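Local coordinates for protein synthesis inhibitor I (PDB 4FBC) that belongs to the plant ribosome-inactivating proteins and inhibits protein synthesis, at residues His44-Arg49 and Lys223-Pro228. The protein carries 3 engineered substitutions. Residues are numbered along the deposited sequence; the frame is centred on the assembly and turned at random.
Sequences HFSHNR and KTDVKP
The imidazole of H47 meets T224 OG1 at its edge, near the ring plane, while D225 OD1 sits obliquely to the ring and S46 OG lies in plane at another part of its rim. The second flat ring, that of H44, has a water in its plane at the edge. S46 and H47 open a type I' turn running from S46 to R49, the tip of a two-stranded β-hairpin (45-46 with 49-50) in the fold of the ribosome-inactivating protein family; the turn is closed by S46 N to R49 O and R49 N to S46 O bonds. It packs against the weakly bonded last residues of helix 214-225.

S46 OG donates a 2.6 Å hydrogen bond to D225 OD2, on its syn lone pair. S46 OG stands anti to its backbone N, which carries it to that oxygen. H47 NE2 donates to T224 OG1 at 2.8 Å, bent to 145° at the hydrogen. T224 OG1 lies 22° out of the H47 ring plane. It is also hydrogen-bonded to L221 O one turn earlier in the helix, so the hydroxyl links hairpin and helix backbone. Although H47 NE2 comes within 3.2 Å of D225 OD1, the angle is too poor for a bond; ring and carboxylate planes differ by 32°. A negative carboxylate this near would be expected to favour a protonated imidazole, although the structure does not settle its protonation.

Beyond the direct bonds, L221 and helix 248-254 also touch the H47 side chain, through A248 and A252 in the latter. Each carboxylate oxygen accepts from a water: one molecule joins H44 NE2 to D225 OD2, which holds the S46 bond as well, and a second accepts from H47 N at 2.9 Å while donating to D225 OD1 at 3.0 Å.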
# COMPACT_ATOMS: atom_id res chain seq x y z
N HIS A 44 -10.91 9.81 12.77
CA HIS A 44 -10.24 10.81 11.94
C HIS A 44 -10.41 10.54 10.45
O HIS A 44 -9.73 9.68 9.88
CB HIS A 44 -8.74 10.86 12.30
CG HIS A 44 -8.00 12.00 11.67
ND1 HIS A 44 -6.62 12.02 11.57
CD2 HIS A 44 -8.44 13.15 11.11
CE1 HIS A 44 -6.25 13.15 10.97
NE2 HIS A 44 -7.33 13.85 10.69
N PHE A 45 -11.32 11.28 9.83
CA PHE A 45 -11.46 11.28 8.37
C PHE A 45 -11.11 12.66 7.86
O PHE A 45 -11.15 13.63 8.61
CB PHE A 45 -12.92 11.00 7.98
CG PHE A 45 -13.35 9.59 8.18
CD1 PHE A 45 -13.66 9.11 9.45
CD2 PHE A 45 -13.53 8.75 7.09
CE1 PHE A 45 -14.09 7.80 9.63
CE2 PHE A 45 -13.96 7.43 7.26
CZ PHE A 45 -14.23 6.96 8.54
N SER A 46 -10.78 12.76 6.56
CA SER A 46 -10.60 14.05 5.90
C SER A 46 -11.38 14.03 4.60
O SER A 46 -11.10 13.19 3.75
CB SER A 46 -9.12 14.29 5.58
OG SER A 46 -8.93 15.56 4.96
N HIS A 47 -12.34 14.95 4.46
CA HIS A 47 -13.21 15.00 3.28
C HIS A 47 -13.81 13.63 2.98
O HIS A 47 -13.88 13.18 1.82
CB HIS A 47 -12.44 15.55 2.07
CG HIS A 47 -11.89 16.92 2.29
ND1 HIS A 47 -12.35 18.03 1.63
CD2 HIS A 47 -10.92 17.36 3.13
CE1 HIS A 47 -11.69 19.10 2.04
NE2 HIS A 47 -10.81 18.72 2.95
N ASN A 48 -14.25 12.97 4.05
CA ASN A 48 -14.85 11.64 3.99
C ASN A 48 -13.94 10.56 3.39
O ASN A 48 -14.41 9.55 2.86
CB ASN A 48 -16.21 11.67 3.28
CG ASN A 48 -17.08 10.47 3.62
OD1 ASN A 48 -16.87 9.80 4.64
ND2 ASN A 48 -18.07 10.19 2.77
N ARG A 49 -12.63 10.77 3.49
CA ARG A 49 -11.66 9.74 3.16
C ARG A 49 -11.00 9.32 4.47
O ARG A 49 -10.76 10.16 5.34
CB ARG A 49 -10.58 10.27 2.21
CG ARG A 49 -11.09 10.74 0.86
CD ARG A 49 -12.00 9.70 0.19
NE ARG A 49 -11.37 8.39 0.11
CZ ARG A 49 -12.03 7.24 0.01
NH1 ARG A 49 -13.36 7.25 -0.02
NH2 ARG A 49 -11.37 6.09 -0.05
N LYS A 223 -4.32 19.85 5.76
CA LYS A 223 -4.22 21.28 6.05
C LYS A 223 -5.54 22.01 5.85
O LYS A 223 -5.84 22.98 6.55
CB LYS A 223 -3.12 21.92 5.20
CG LYS A 223 -1.72 21.56 5.67
CD LYS A 223 -0.65 22.15 4.79
CE LYS A 223 0.73 21.75 5.29
NZ LYS A 223 1.83 22.32 4.44
N THR A 224 -6.36 21.54 4.91
CA THR A 224 -7.63 22.21 4.64
C THR A 224 -8.68 21.98 5.74
O THR A 224 -9.68 22.70 5.81
CB THR A 224 -8.20 21.82 3.24
OG1 THR A 224 -8.59 20.44 3.25
CG2 THR A 224 -7.17 22.07 2.14
N ASP A 225 -8.43 20.99 6.60
CA ASP A 225 -9.36 20.69 7.69
C ASP A 225 -9.14 21.56 8.92
O ASP A 225 -10.01 21.67 9.79
CB ASP A 225 -9.25 19.22 8.10
CG ASP A 225 -9.58 18.27 6.97
OD1 ASP A 225 -10.41 18.63 6.10
OD2 ASP A 225 -9.02 17.15 6.99
N VAL A 226 -7.96 22.18 9.01
CA VAL A 226 -7.61 23.00 10.16
C VAL A 226 -8.55 24.20 10.24
O VAL A 226 -8.59 25.01 9.31
CB VAL A 226 -6.15 23.50 10.08
CG1 VAL A 226 -5.83 24.42 11.24
CG2 VAL A 226 -5.18 22.32 10.07
N LYS A 227 -9.32 24.30 11.32
CA LYS A 227 -10.24 25.43 11.48
C LYS A 227 -9.43 26.70 11.70
O LYS A 227 -8.52 26.73 12.53
CB LYS A 227 -11.21 25.20 12.64
CG LYS A 227 -12.20 24.04 12.45
CD LYS A 227 -12.83 24.04 11.05
CE LYS A 227 -14.25 23.46 11.07
NZ LYS A 227 -14.42 22.35 12.06
N PRO A 228 -9.75 27.77 10.95
CA PRO A 228 -8.98 29.01 11.05
C PRO A 228 -9.19 29.67 12.40
O PRO A 228 -10.18 29.38 13.08
CB PRO A 228 -9.60 29.91 9.97
CG PRO A 228 -10.52 29.04 9.18
CD PRO A 228 -10.91 27.90 10.05
O HOH W 1 -8.04 16.47 9.48
O HOH W 2 -12.94 17.11 6.36